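Local coordinates for protein exoglucanase A (Cellulomonas fimi, PDB 7CBD) that hydrolyses 1,4-beta-glucosidic linkages of cellulose with inversion of anomeric configuration, releasing cellobiose from non-reducing chain ends, and is represented here by its catalytic domain, at residues P19-S24 / F361-P366; A39-T44 / T422-A427; A234-L239 / C335-A340; N379-R384 / A412-E417; T406-L411 / F416-V421. All blocks are in the same frame, centred on the assembly; numbering follows the deposited sequence. Where two conformers were deposited one is given.

In the fold
Starting from the N terminus, helix 19-30 opens contact 1 and helix 36-45 opens contact 2. Contact 3, which joins loops 234-239 and 335-340, closes first and is nested inside both. Contact 1 closes next, at 361-366, where strand 358-362 runs out of the central sheet. Past it the chain enters a long excursion with little regular structure, where contact 4 opens at 379-384 and contact 5 at 406-411. These two close in turn on 412-417 and 416-421, sharing Phe416 and Glu417. Contact 2 closes last, at 422-427, so it crosses contact 1 and encloses contacts 3, 4 and 5. Helix 417-425, used by contacts 2 and 5, ties this excursion to the N-terminal helices.

Contact 1: residues P19-S24 / F361-P366; sequences PTWAAS and FVWIKP
Trp21, Pro366 and Trp363 make this buried contact. Pro366 lies over one face of the Trp21 indole, at its five-membered ring: Pro366 CB is 3.5 Å from Trp21 CD1 and equally far from Trp21 NE1. With CG anti to the backbone N (chi1 174°), the indole extends from helix 19-30 toward the other segment, and its six-membered ring continues past the proline to Trp363. There Trp21 CH2 reaches the edge of the Trp363 ring, close to that ring's plane, with 4.1 Å between Trp21 CH2 and Trp363 CZ3. The two tryptophan side chains cross at roughly a right angle. In terms of the glycosyl hydrolase family 6 fold, a distorted alpha/beta barrel, the contact packs an N-terminal helix against the loop that leaves strand 358-362, one of the parallel core strands. The same loop runs on toward the predicted catalytic Asp371, whose side chain is about 8 Å from that of Pro366. Both indole nitrogens are satisfied by backbone carbonyls outside the segments: Trp21 NE1 donates to Pro367 O, and Trp363 NE1 to Arg344 O. Val45 of helix 36-45 touches both indoles.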
# COMPACT_ATOMS: atom_id res chain seq x y z
N PRO A 19 -8.09 16.54 1.64
CA PRO A 19 -9.16 17.24 0.90
C PRO A 19 -8.94 17.27 -0.60
O PRO A 19 -9.92 17.39 -1.35
CB PRO A 19 -9.14 18.66 1.49
CG PRO A 19 -7.74 18.82 1.98
CD PRO A 19 -7.28 17.46 2.45
N THR A 20 -7.70 17.16 -1.07
CA THR A 20 -7.44 17.14 -2.51
C THR A 20 -7.94 15.84 -3.12
O THR A 20 -8.63 15.84 -4.16
CB THR A 20 -5.95 17.33 -2.76
OG1 THR A 20 -5.50 18.50 -2.07
CG2 THR A 20 -5.66 17.49 -4.26
N TRP A 21 -7.64 14.71 -2.48
CA TRP A 21 -8.16 13.44 -2.96
C TRP A 21 -9.67 13.37 -2.78
O TRP A 21 -10.38 12.89 -3.68
CB TRP A 21 -7.46 12.28 -2.23
CG TRP A 21 -8.04 10.94 -2.55
CD1 TRP A 21 -7.75 10.14 -3.63
CD2 TRP A 21 -8.99 10.22 -1.77
NE1 TRP A 21 -8.49 8.98 -3.57
CE2 TRP A 21 -9.26 9.00 -2.43
CE3 TRP A 21 -9.67 10.49 -0.57
CZ2 TRP A 21 -10.15 8.06 -1.93
CZ3 TRP A 21 -10.56 9.56 -0.08
CH2 TRP A 21 -10.79 8.36 -0.76
N ALA A 22 -10.19 13.89 -1.67
CA ALA A 22 -11.63 13.92 -1.48
C ALA A 22 -12.32 14.68 -2.61
O ALA A 22 -13.37 14.25 -3.11
CB ALA A 22 -11.98 14.54 -0.13
N ALA A 23 -11.74 15.80 -3.04
CA ALA A 23 -12.32 16.56 -4.14
C ALA A 23 -12.29 15.76 -5.43
O ALA A 23 -13.25 15.79 -6.22
CB ALA A 23 -11.60 17.90 -4.30
N SER A 24 -11.20 15.02 -5.68
CA SER A 24 -11.15 14.15 -6.86
C SER A 24 -12.25 13.10 -6.81
O SER A 24 -12.89 12.81 -7.83
CB SER A 24 -9.78 13.49 -6.95
OG SER A 24 -8.77 14.48 -7.11
N PHE A 361 -6.15 -0.89 10.10
CA PHE A 361 -6.26 -0.92 8.64
C PHE A 361 -6.17 0.52 8.15
O PHE A 361 -6.74 1.43 8.77
CB PHE A 361 -7.58 -1.54 8.18
CG PHE A 361 -7.73 -2.99 8.55
CD1 PHE A 361 -6.65 -3.85 8.50
CD2 PHE A 361 -8.97 -3.50 8.93
CE1 PHE A 361 -6.78 -5.18 8.83
CE2 PHE A 361 -9.11 -4.84 9.26
CZ PHE A 361 -8.01 -5.68 9.22
N VAL A 362 -5.45 0.71 7.05
CA VAL A 362 -5.18 2.03 6.49
C VAL A 362 -5.38 1.95 4.98
O VAL A 362 -5.30 0.88 4.38
CB VAL A 362 -3.75 2.51 6.81
CG1 VAL A 362 -3.63 2.92 8.26
CG2 VAL A 362 -2.76 1.39 6.51
N TRP A 363 -5.65 3.11 4.37
CA TRP A 363 -5.62 3.25 2.91
C TRP A 363 -4.35 4.02 2.59
O TRP A 363 -4.33 5.26 2.64
CB TRP A 363 -6.86 3.97 2.39
CG TRP A 363 -8.08 3.12 2.39
CD1 TRP A 363 -8.21 1.83 2.85
CD2 TRP A 363 -9.37 3.49 1.89
NE1 TRP A 363 -9.50 1.39 2.66
CE2 TRP A 363 -10.24 2.40 2.09
CE3 TRP A 363 -9.88 4.66 1.31
CZ2 TRP A 363 -11.58 2.43 1.72
CZ3 TRP A 363 -11.21 4.70 0.94
CH2 TRP A 363 -12.05 3.59 1.15
N ILE A 364 -3.29 3.29 2.27
CA ILE A 364 -2.04 3.96 1.90
C ILE A 364 -2.10 4.43 0.45
O ILE A 364 -2.03 5.62 0.17
CB ILE A 364 -0.81 3.07 2.20
CG1 ILE A 364 -0.77 2.66 3.68
CG2 ILE A 364 0.45 3.81 1.83
CD1 ILE A 364 -0.75 3.83 4.67
N LYS A 365 -2.29 3.50 -0.48
CA LYS A 365 -2.61 3.91 -1.85
C LYS A 365 -4.00 4.55 -1.87
O LYS A 365 -4.93 3.99 -1.29
CB LYS A 365 -2.61 2.69 -2.75
CG LYS A 365 -2.94 2.99 -4.20
CD LYS A 365 -1.80 3.71 -4.89
CE LYS A 365 -2.12 3.95 -6.37
NZ LYS A 365 -0.96 4.47 -7.14
N PRO A 366 -4.18 5.71 -2.50
CA PRO A 366 -5.52 6.32 -2.55
C PRO A 366 -6.34 5.72 -3.68
O PRO A 366 -5.93 5.78 -4.85
CB PRO A 366 -5.23 7.81 -2.82
CG PRO A 366 -3.73 7.99 -2.52
CD PRO A 366 -3.14 6.66 -2.94

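Contact 2: residues A39-T44 / T422-A427; sequences AAKMRT and TLVKNA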
# COMPACT_ATOMS: atom_id res chain seq x y z
N ALA A 39 -22.95 7.10 -7.47
CA ALA A 39 -22.47 8.39 -7.01
C ALA A 39 -22.51 8.49 -5.49
O ALA A 39 -21.58 9.02 -4.87
CB ALA A 39 -23.29 9.52 -7.64
N ALA A 40 -23.59 8.00 -4.87
CA ALA A 40 -23.71 8.07 -3.41
C ALA A 40 -22.62 7.25 -2.72
O ALA A 40 -22.08 7.67 -1.68
CB ALA A 40 -25.11 7.61 -2.99
N LYS A 41 -22.29 6.08 -3.27
CA LYS A 41 -21.20 5.28 -2.70
C LYS A 41 -19.87 6.00 -2.84
O LYS A 41 -19.05 6.00 -1.91
CB LYS A 41 -21.13 3.93 -3.41
CG LYS A 41 -22.30 2.99 -3.14
CD LYS A 41 -22.09 1.72 -3.96
CE LYS A 41 -23.03 0.60 -3.57
NZ LYS A 41 -22.68 -0.65 -4.32
N MET A 42 -19.62 6.62 -4.00
CA MET A 42 -18.40 7.39 -4.17
C MET A 42 -18.31 8.52 -3.15
O MET A 42 -17.24 8.77 -2.60
CB MET A 42 -18.31 7.94 -5.60
CG MET A 42 -18.16 6.86 -6.65
SD MET A 42 -17.94 7.57 -8.29
CE MET A 42 -17.47 6.12 -9.23
N ARG A 43 -19.44 9.19 -2.86
CA ARG A 43 -19.41 10.24 -1.85
C ARG A 43 -18.99 9.69 -0.48
O ARG A 43 -18.26 10.35 0.26
CB ARG A 43 -20.75 10.95 -1.78
CG ARG A 43 -21.05 11.76 -3.04
CD ARG A 43 -22.22 12.71 -2.87
NE ARG A 43 -23.48 12.01 -2.60
CZ ARG A 43 -24.36 11.67 -3.54
NH1 ARG A 43 -24.14 11.93 -4.82
NH2 ARG A 43 -25.48 11.05 -3.18
N THR A 44 -19.42 8.47 -0.14
CA THR A 44 -18.97 7.86 1.11
C THR A 44 -17.46 7.64 1.10
O THR A 44 -16.78 7.90 2.09
CB THR A 44 -19.69 6.53 1.33
OG1 THR A 44 -21.10 6.77 1.38
CG2 THR A 44 -19.24 5.87 2.63
N THR A 422 -14.86 0.64 -11.10
CA THR A 422 -14.77 -0.78 -10.75
C THR A 422 -14.43 -0.96 -9.28
O THR A 422 -15.00 -1.82 -8.60
CB THR A 422 -13.73 -1.45 -11.64
OG1 THR A 422 -14.18 -1.40 -12.99
CG2 THR A 422 -13.51 -2.90 -11.23
N LEU A 423 -13.49 -0.15 -8.76
CA LEU A 423 -13.09 -0.26 -7.36
C LEU A 423 -14.28 -0.08 -6.43
O LEU A 423 -14.40 -0.78 -5.42
CB LEU A 423 -12.02 0.77 -7.03
CG LEU A 423 -10.60 0.44 -7.49
CD1 LEU A 423 -9.71 1.66 -7.33
CD2 LEU A 423 -10.04 -0.74 -6.71
N VAL A 424 -15.16 0.87 -6.75
CA VAL A 424 -16.33 1.11 -5.90
C VAL A 424 -17.38 0.03 -6.10
O VAL A 424 -17.92 -0.52 -5.13
CB VAL A 424 -16.88 2.53 -6.16
CG1 VAL A 424 -18.15 2.77 -5.35
CG2 VAL A 424 -15.84 3.57 -5.81
N LYS A 425 -17.68 -0.32 -7.36
CA LYS A 425 -18.64 -1.38 -7.63
C LYS A 425 -18.24 -2.68 -6.96
O LYS A 425 -19.09 -3.44 -6.49
CB LYS A 425 -18.75 -1.60 -9.14
CG LYS A 425 -19.51 -0.54 -9.89
CD LYS A 425 -19.51 -0.90 -11.37
CE LYS A 425 -20.63 -0.24 -12.13
NZ LYS A 425 -20.54 1.23 -12.08
N ASN A 426 -16.94 -2.97 -6.93
CA ASN A 426 -16.45 -4.26 -6.45
C ASN A 426 -15.96 -4.21 -5.01
O ASN A 426 -15.21 -5.09 -4.58
CB ASN A 426 -15.35 -4.79 -7.38
CG ASN A 426 -15.89 -5.26 -8.71
OD1 ASN A 426 -17.10 -5.21 -8.96
ND2 ASN A 426 -15.00 -5.73 -9.58
N ALA A 427 -16.38 -3.20 -4.25
CA ALA A 427 -15.93 -3.09 -2.88
C ALA A 427 -16.42 -4.27 -2.05
O ALA A 427 -17.54 -4.76 -2.23
CB ALA A 427 -16.43 -1.79 -2.27
O HOH W 1 -19.85 -1.26 -3.09
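Val424 O is gripped twice, once by a water that joins it to Lys41 and once by its own chain. The water donates to Val424 O at 2.9 Å and accepts from Lys41 NZ at 3.1 Å. The backbone N of Ala427 donates to the same Val424 O over 3.2 Å, at the point where the helix ends and Asn426 leaves helical angles. Lys41 can reach the water because its chain is fully extended beyond CG, carrying the ammonium past the valine. Beside this water link the packing is apolar and belongs to the two branches of Val424. Its CG1, anti to the backbone N (chi1 176°), meets the base of the lysine chain, Val424 CG1 lying 3.7 Å from Lys41 CB. The other branch turns to the methionine, with 4.1 Å separating Val424 CG2 from Met42 CG, and these two side chains cross at about a right angle. Met42 also touches Phe420 and Val421, one turn earlier on Val424's helix, while Leu38 adds to the cover of Val424. Away from the annotated sites, this is helix-helix packing that joins an N-terminal helix, 36-45, to the C-terminal helix 417-425 of the catalytic domain.

Contact 3: residues A234-L239 / C335-A340; sequences ANTTPL and CNPLGA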
# COMPACT_ATOMS: atom_id res chain seq x y z
N ALA A 234 -0.36 -0.41 -2.01
CA ALA A 234 -0.62 -0.28 -3.43
C ALA A 234 -0.85 -1.61 -4.12
O ALA A 234 -0.84 -1.67 -5.35
CB ALA A 234 0.48 0.52 -4.15
N ASN A 235 -1.09 -2.68 -3.37
CA ASN A 235 -1.38 -4.00 -3.93
C ASN A 235 -2.83 -4.36 -3.64
O ASN A 235 -3.61 -3.56 -3.11
CB ASN A 235 -0.37 -5.05 -3.43
CG ASN A 235 -0.12 -6.15 -4.46
OD1 ASN A 235 -0.92 -7.08 -4.59
ND2 ASN A 235 0.96 -6.03 -5.21
N THR A 236 -3.19 -5.58 -4.03
CA THR A 236 -4.57 -6.03 -3.99
C THR A 236 -4.75 -7.38 -3.32
O THR A 236 -5.88 -7.89 -3.30
CB THR A 236 -5.18 -6.07 -5.40
OG1 THR A 236 -4.41 -6.96 -6.23
CG2 THR A 236 -5.17 -4.68 -6.03
N THR A 237 -3.71 -7.98 -2.76
CA THR A 237 -3.85 -9.29 -2.17
C THR A 237 -4.90 -9.23 -1.06
O THR A 237 -4.86 -8.31 -0.23
CB THR A 237 -2.51 -9.74 -1.62
OG1 THR A 237 -1.58 -9.80 -2.71
CG2 THR A 237 -2.62 -11.10 -0.96
N PRO A 238 -5.87 -10.15 -1.03
CA PRO A 238 -7.01 -9.98 -0.11
C PRO A 238 -6.59 -9.99 1.35
O PRO A 238 -5.59 -10.60 1.74
CB PRO A 238 -7.92 -11.17 -0.42
CG PRO A 238 -7.12 -12.10 -1.23
CD PRO A 238 -6.07 -11.29 -1.94
N LEU A 239 -7.40 -9.32 2.16
CA LEU A 239 -7.24 -9.37 3.60
C LEU A 239 -7.38 -10.80 4.10
O LEU A 239 -6.54 -11.30 4.86
CB LEU A 239 -8.28 -8.45 4.25
CG LEU A 239 -8.15 -8.25 5.75
CD1 LEU A 239 -6.81 -7.59 6.10
CD2 LEU A 239 -9.32 -7.43 6.28
N CYS A 335 0.22 -4.00 -11.26
CA CYS A 335 -0.13 -2.76 -11.94
C CYS A 335 -1.57 -2.79 -12.44
O CYS A 335 -1.88 -3.48 -13.42
CB CYS A 335 0.84 -2.43 -13.07
SG CYS A 335 0.51 -0.74 -13.63
N ASN A 336 -2.43 -2.01 -11.78
CA ASN A 336 -3.82 -1.84 -12.17
C ASN A 336 -4.51 -3.15 -12.55
O ASN A 336 -5.15 -3.22 -13.60
CB ASN A 336 -3.92 -0.88 -13.36
CG ASN A 336 -3.31 0.48 -13.09
OD1 ASN A 336 -3.48 1.06 -12.02
ND2 ASN A 336 -2.59 1.01 -14.08
N PRO A 337 -4.42 -4.21 -11.74
CA PRO A 337 -5.07 -5.46 -12.13
C PRO A 337 -6.57 -5.29 -12.30
O PRO A 337 -7.24 -4.66 -11.48
CB PRO A 337 -4.75 -6.41 -10.97
CG PRO A 337 -4.52 -5.50 -9.81
CD PRO A 337 -3.84 -4.30 -10.39
N LEU A 338 -7.10 -5.87 -13.37
CA LEU A 338 -8.53 -5.76 -13.64
C LEU A 338 -9.36 -6.38 -12.53
O LEU A 338 -9.02 -7.45 -12.00
CB LEU A 338 -8.85 -6.45 -14.96
CG LEU A 338 -8.61 -5.56 -16.18
CD1 LEU A 338 -8.48 -6.38 -17.45
CD2 LEU A 338 -9.73 -4.53 -16.33
N GLY A 339 -10.45 -5.71 -12.18
CA GLY A 339 -11.47 -6.27 -11.32
C GLY A 339 -11.30 -6.02 -9.83
O GLY A 339 -12.18 -6.41 -9.05
N ALA A 340 -10.23 -5.35 -9.42
CA ALA A 340 -10.00 -5.11 -8.00
C ALA A 340 -11.08 -4.20 -7.42
O ALA A 340 -11.65 -3.35 -8.12
CB ALA A 340 -8.63 -4.47 -7.80
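Thr236 is the side chain that meets the second loop, and its CB points toward it. At CB the chain splits into two branches, both of which find Pro337. The hydroxyl, placed between the backbone N and the carbonyl carbon (chi1 59°), brings Thr236 OG1 to 3.9 Å from Pro337 CG. The methyl, anti to the carbonyl carbon, straddles two residues: Thr236 CG2 is 3.9 Å from Ala340 CB and just as far from Pro337 CG. The partners thus come from the two ends of a type II beta turn running from Pro337 to Ala340, with Gly339 at its third position, where the positive phi of 91° suits it. Distances near 3.9 Å throughout mark ordinary van der Waals packing, and all three residues are buried. Within its own loop, Asn235 OD1 accepts the backbone N of Thr236 at 2.8 Å (N-H...O angle 162°) and also a bond from Arg328 NH1, which ties the backbone beside Thr236 in place. The active site is close: Pro337 lies about 4 Å, side chain to side chain, from the predicted catalytic Asp371, whose OD2 accepts from Asn336 N. Of the two loops, 234-239 follows core strand 228-231 and its far end touches helix 270-283, whereas 335-340 runs between helix 316-323 and strand 347-348 and, through Gly339 O and Asn426 ND2, meets the end of helix 417-425.

Contact 4: residues N379-R384 / A412-E417; sequences NDQGKR and AGQWFE
Lys383 directly, and Gln381 through a water, reach Ala412 O from a loop folded by an Asx turn at Asn379. The contact ties two C-terminal surface loops of the catalytic domain near the active site, the Ala412 side chain being about 6 Å from that of the predicted nucleophile Asp371. The turn's defining bond, Gln381 N to Asn379 OD1, is weak, but Lys383 N also meets Asn379 OD1 at 3.0 Å, in the carbonyl plane and on a lone pair. The other half of the same amide, Asn379 ND2, returns a bond of 3.1 Å to Lys383 O, almost straight at 175°. Both ends of the asparagine amide therefore clasp one residue's backbone, fixing the base from which the lysine departs. Gln381 runs extended beyond CG, and its NE2 donates to the water at 2.9 Å. That water donates to Ala412 O (2.6 Å) and accepts from Gln414 NE2 (2.8 Å), bridging the loops. Gln414 and Lys383 each have two conformers, so their bonds are provisional. In the one described, Gln414 bends at chi2 (-63°) and comes from the opposite direction to Gln381. Lys383, its chi1 of -102° away from a staggered angle, extends beyond CG, placing NZ 2.8 Å from Gln381 OE1 and 2.6 Å from Ala412 O.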
# COMPACT_ATOMS: atom_id res chain seq x y z
N ASN A 379 4.65 12.44 -22.05
CA ASN A 379 4.13 13.11 -20.86
C ASN A 379 5.15 14.10 -20.31
O ASN A 379 6.36 13.94 -20.47
CB ASN A 379 3.73 12.10 -19.78
CG ASN A 379 4.92 11.34 -19.21
OD1 ASN A 379 5.53 11.77 -18.24
ND2 ASN A 379 5.23 10.20 -19.81
N ASP A 380 4.63 15.13 -19.63
CA ASP A 380 5.43 16.18 -19.03
C ASP A 380 5.86 15.86 -17.60
O ASP A 380 6.25 16.76 -16.86
CB ASP A 380 4.70 17.53 -19.09
CG ASP A 380 3.37 17.53 -18.35
OD1 ASP A 380 2.99 16.49 -17.77
OD2 ASP A 380 2.70 18.59 -18.35
N GLN A 381 5.78 14.59 -17.20
CA GLN A 381 6.43 14.11 -15.99
C GLN A 381 7.74 13.39 -16.28
O GLN A 381 8.49 13.10 -15.34
CB GLN A 381 5.50 13.17 -15.22
CG GLN A 381 4.24 13.82 -14.72
CD GLN A 381 3.54 12.97 -13.69
OE1 GLN A 381 4.18 12.18 -12.99
NE2 GLN A 381 2.22 13.11 -13.59
N GLY A 382 8.03 13.10 -17.55
CA GLY A 382 9.18 12.27 -17.86
C GLY A 382 9.07 10.85 -17.37
O GLY A 382 10.09 10.16 -17.27
N LYS A 383 7.86 10.40 -17.04
CA LYS A 383 7.68 9.04 -16.55
C LYS A 383 7.85 8.05 -17.70
O LYS A 383 7.59 8.35 -18.86
CB LYS A 383 6.29 8.88 -15.94
CG LYS A 383 6.28 8.90 -14.42
CD LYS A 383 4.86 9.04 -13.91
CE LYS A 383 4.81 9.02 -12.40
NZ LYS A 383 3.55 9.65 -11.91
N ARG A 384 8.28 6.84 -17.34
CA ARG A 384 8.61 5.80 -18.30
C ARG A 384 7.60 4.66 -18.24
O ARG A 384 6.91 4.46 -17.24
CB ARG A 384 10.02 5.27 -18.03
CG ARG A 384 11.04 6.37 -17.89
CD ARG A 384 11.12 7.17 -19.18
NE ARG A 384 11.58 6.33 -20.28
CZ ARG A 384 12.85 6.01 -20.49
NH1 ARG A 384 13.80 6.45 -19.67
NH2 ARG A 384 13.18 5.23 -21.51
N ALA A 412 1.09 7.04 -13.10
CA ALA A 412 0.93 6.78 -11.68
C ALA A 412 0.51 8.06 -10.95
O ALA A 412 1.07 9.13 -11.19
CB ALA A 412 2.24 6.26 -11.10
N GLY A 413 -0.49 7.94 -10.09
CA GLY A 413 -0.98 9.06 -9.32
C GLY A 413 -2.09 9.85 -9.98
O GLY A 413 -2.76 10.64 -9.30
N GLN A 414 -2.29 9.68 -11.28
CA GLN A 414 -3.36 10.37 -11.99
C GLN A 414 -4.69 9.63 -11.80
O GLN A 414 -4.73 8.42 -11.55
CB GLN A 414 -3.03 10.48 -13.47
CG GLN A 414 -1.78 11.32 -13.75
CD GLN A 414 -1.96 12.76 -13.32
OE1 GLN A 414 -2.84 13.46 -13.81
NE2 GLN A 414 -1.12 13.21 -12.40
N TRP A 415 -5.78 10.38 -11.93
CA TRP A 415 -7.11 9.81 -11.72
C TRP A 415 -7.45 8.83 -12.83
O TRP A 415 -7.33 9.14 -14.02
CB TRP A 415 -8.17 10.91 -11.67
CG TRP A 415 -9.45 10.35 -11.20
CD1 TRP A 415 -10.54 10.01 -11.97
CD2 TRP A 415 -9.77 9.97 -9.86
NE1 TRP A 415 -11.52 9.48 -11.18
CE2 TRP A 415 -11.07 9.44 -9.88
CE3 TRP A 415 -9.08 10.05 -8.64
CZ2 TRP A 415 -11.70 8.99 -8.73
CZ3 TRP A 415 -9.72 9.60 -7.50
CH2 TRP A 415 -11.01 9.08 -7.56
N PHE A 416 -7.89 7.64 -12.45
CA PHE A 416 -8.17 6.54 -13.37
C PHE A 416 -9.68 6.28 -13.31
O PHE A 416 -10.15 5.52 -12.47
CB PHE A 416 -7.35 5.33 -12.95
CG PHE A 416 -7.25 4.25 -13.99
CD1 PHE A 416 -6.33 3.22 -13.83
CD2 PHE A 416 -8.05 4.24 -15.13
CE1 PHE A 416 -6.22 2.21 -14.76
CE2 PHE A 416 -7.94 3.22 -16.08
CZ PHE A 416 -7.03 2.21 -15.89
N GLU A 417 -10.41 6.90 -14.24
CA GLU A 417 -11.87 6.96 -14.16
C GLU A 417 -12.51 5.58 -14.09
O GLU A 417 -13.30 5.29 -13.18
CB GLU A 417 -12.40 7.73 -15.36
CG GLU A 417 -13.89 8.05 -15.28
CD GLU A 417 -14.19 9.24 -14.38
OE1 GLU A 417 -13.24 9.81 -13.82
OE2 GLU A 417 -15.38 9.60 -14.24
O HOH W 2 1.03 11.75 -11.29

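Contact 5: residues T406-L411 / F416-V421; sequences TPNAPL and FEEQFV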
# COMPACT_ATOMS: atom_id res chain seq x y z
N THR A 406 -5.49 -3.12 -16.37
CA THR A 406 -6.64 -2.34 -16.85
C THR A 406 -6.19 -1.41 -17.97
O THR A 406 -5.23 -0.65 -17.79
CB THR A 406 -7.26 -1.54 -15.69
OG1 THR A 406 -7.57 -2.42 -14.60
CG2 THR A 406 -8.54 -0.86 -16.14
N PRO A 407 -6.82 -1.45 -19.14
CA PRO A 407 -6.40 -0.59 -20.25
C PRO A 407 -6.76 0.87 -20.00
O PRO A 407 -7.54 1.20 -19.10
CB PRO A 407 -7.19 -1.12 -21.46
CG PRO A 407 -7.67 -2.46 -21.06
CD PRO A 407 -7.85 -2.41 -19.57
N ASN A 408 -6.19 1.73 -20.84
CA ASN A 408 -6.46 3.17 -20.80
C ASN A 408 -6.07 3.80 -19.47
O ASN A 408 -6.74 4.69 -18.96
CB ASN A 408 -7.91 3.49 -21.19
CG ASN A 408 -8.19 3.17 -22.63
OD1 ASN A 408 -7.45 3.60 -23.52
ND2 ASN A 408 -9.25 2.41 -22.88
N ALA A 409 -4.95 3.33 -18.90
CA ALA A 409 -4.48 3.80 -17.60
C ALA A 409 -3.58 5.02 -17.76
O ALA A 409 -2.67 5.00 -18.60
CB ALA A 409 -3.69 2.70 -16.91
N PRO A 410 -3.77 6.06 -16.95
CA PRO A 410 -2.87 7.22 -16.99
C PRO A 410 -1.63 6.97 -16.13
O PRO A 410 -1.47 5.90 -15.53
CB PRO A 410 -3.74 8.32 -16.38
CG PRO A 410 -4.57 7.61 -15.38
CD PRO A 410 -4.86 6.24 -15.97
N LEU A 411 -0.76 7.98 -16.06
CA LEU A 411 0.46 7.88 -15.28
C LEU A 411 0.13 7.63 -13.81
O LEU A 411 -0.95 7.96 -13.32
CB LEU A 411 1.26 9.18 -15.36
CG LEU A 411 1.82 9.62 -16.71
CD1 LEU A 411 2.55 10.96 -16.56
CD2 LEU A 411 2.75 8.57 -17.29
N PHE A 416 -7.89 7.64 -12.45
CA PHE A 416 -8.17 6.54 -13.37
C PHE A 416 -9.68 6.28 -13.31
O PHE A 416 -10.15 5.52 -12.47
CB PHE A 416 -7.35 5.33 -12.95
CG PHE A 416 -7.25 4.25 -13.99
CD1 PHE A 416 -6.33 3.22 -13.83
CD2 PHE A 416 -8.05 4.24 -15.13
CE1 PHE A 416 -6.22 2.21 -14.76
CE2 PHE A 416 -7.94 3.22 -16.08
CZ PHE A 416 -7.03 2.21 -15.89
N GLU A 417 -10.41 6.90 -14.24
CA GLU A 417 -11.87 6.96 -14.16
C GLU A 417 -12.51 5.58 -14.09
O GLU A 417 -13.30 5.29 -13.18
CB GLU A 417 -12.40 7.73 -15.36
CG GLU A 417 -13.89 8.05 -15.28
CD GLU A 417 -14.19 9.24 -14.38
OE1 GLU A 417 -13.24 9.81 -13.82
OE2 GLU A 417 -15.38 9.60 -14.24
N GLU A 418 -12.20 4.72 -15.07
CA GLU A 418 -12.83 3.41 -15.15
C GLU A 418 -12.44 2.54 -13.97
O GLU A 418 -13.27 1.80 -13.43
CB GLU A 418 -12.41 2.72 -16.45
CG GLU A 418 -12.79 3.47 -17.70
CD GLU A 418 -11.63 4.21 -18.31
OE1 GLU A 418 -10.92 4.91 -17.55
OE2 GLU A 418 -11.42 4.07 -19.53
N GLN A 419 -11.17 2.63 -13.56
CA GLN A 419 -10.70 1.84 -12.43
C GLN A 419 -11.43 2.22 -11.15
O GLN A 419 -11.82 1.34 -10.38
CB GLN A 419 -9.20 2.02 -12.27
CG GLN A 419 -8.61 1.21 -11.13
CD GLN A 419 -7.16 1.54 -10.92
OE1 GLN A 419 -6.82 2.68 -10.63
NE2 GLN A 419 -6.29 0.54 -11.08
N PHE A 420 -11.65 3.51 -10.92
CA PHE A 420 -12.37 3.91 -9.72
C PHE A 420 -13.81 3.40 -9.74
O PHE A 420 -14.33 2.97 -8.70
CB PHE A 420 -12.33 5.41 -9.50
CG PHE A 420 -12.87 5.83 -8.15
CD1 PHE A 420 -12.22 5.46 -6.98
CD2 PHE A 420 -14.02 6.59 -8.06
CE1 PHE A 420 -12.71 5.83 -5.75
CE2 PHE A 420 -14.51 6.98 -6.81
CZ PHE A 420 -13.85 6.60 -5.67
N VAL A 421 -14.47 3.44 -10.90
CA VAL A 421 -15.81 2.88 -11.00
C VAL A 421 -15.80 1.42 -10.57
O VAL A 421 -16.63 0.99 -9.75
CB VAL A 421 -16.34 3.05 -12.44
CG1 VAL A 421 -17.58 2.19 -12.67
CG2 VAL A 421 -16.65 4.51 -12.71
O HOH W 3 -8.75 6.31 -18.13
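Phe416 is clasped by the loop 406-410 just where helix 417-425 begins, at the N-cap position; its carbonyl O takes the first bond of the helix, from Phe420 N at 2.9 Å. Loop and helix start belong to the C-terminal part of the catalytic domain, the Phe416 side chain being about 7 Å from that of the predicted nucleophile Asp371. With CG anti to the backbone N (chi1 -165°), the ring is carried back into the preceding loop, which wraps it. The evidence for tight packing is on the ring face, where two CH-pi contacts lie side by side: Ala409 CA stands 3.8 Å from the centroid of the Phe416 ring, 25° off the normal, and Pro410 CD stands 3.9 Å from that centroid, 20° off. Gln419 CB covers the opposite face, from the first turn of the helix. The far end of the ring is also closely met. Phe416 CZ is 3.4 Å from Thr406 CG2, and Pro407 O comes to it at the edge, near the ring plane. Thr406 OG1 bonds to Asn336 O, and Asn336 OD1 receives Gln419 NE2, so loop and helix share a neighbour. The other side of the contact is looser and faces solvent. There the exposed Asn408 and Glu418 side chains approach each other only to 3.9 Å, Asn408 CB to Glu418 OE2. Glu418 was modelled in two conformers, which leaves its water-mediated link to the loop doubtful, whereas at the loop end the water donates to Asn408 O at 2.7 Å.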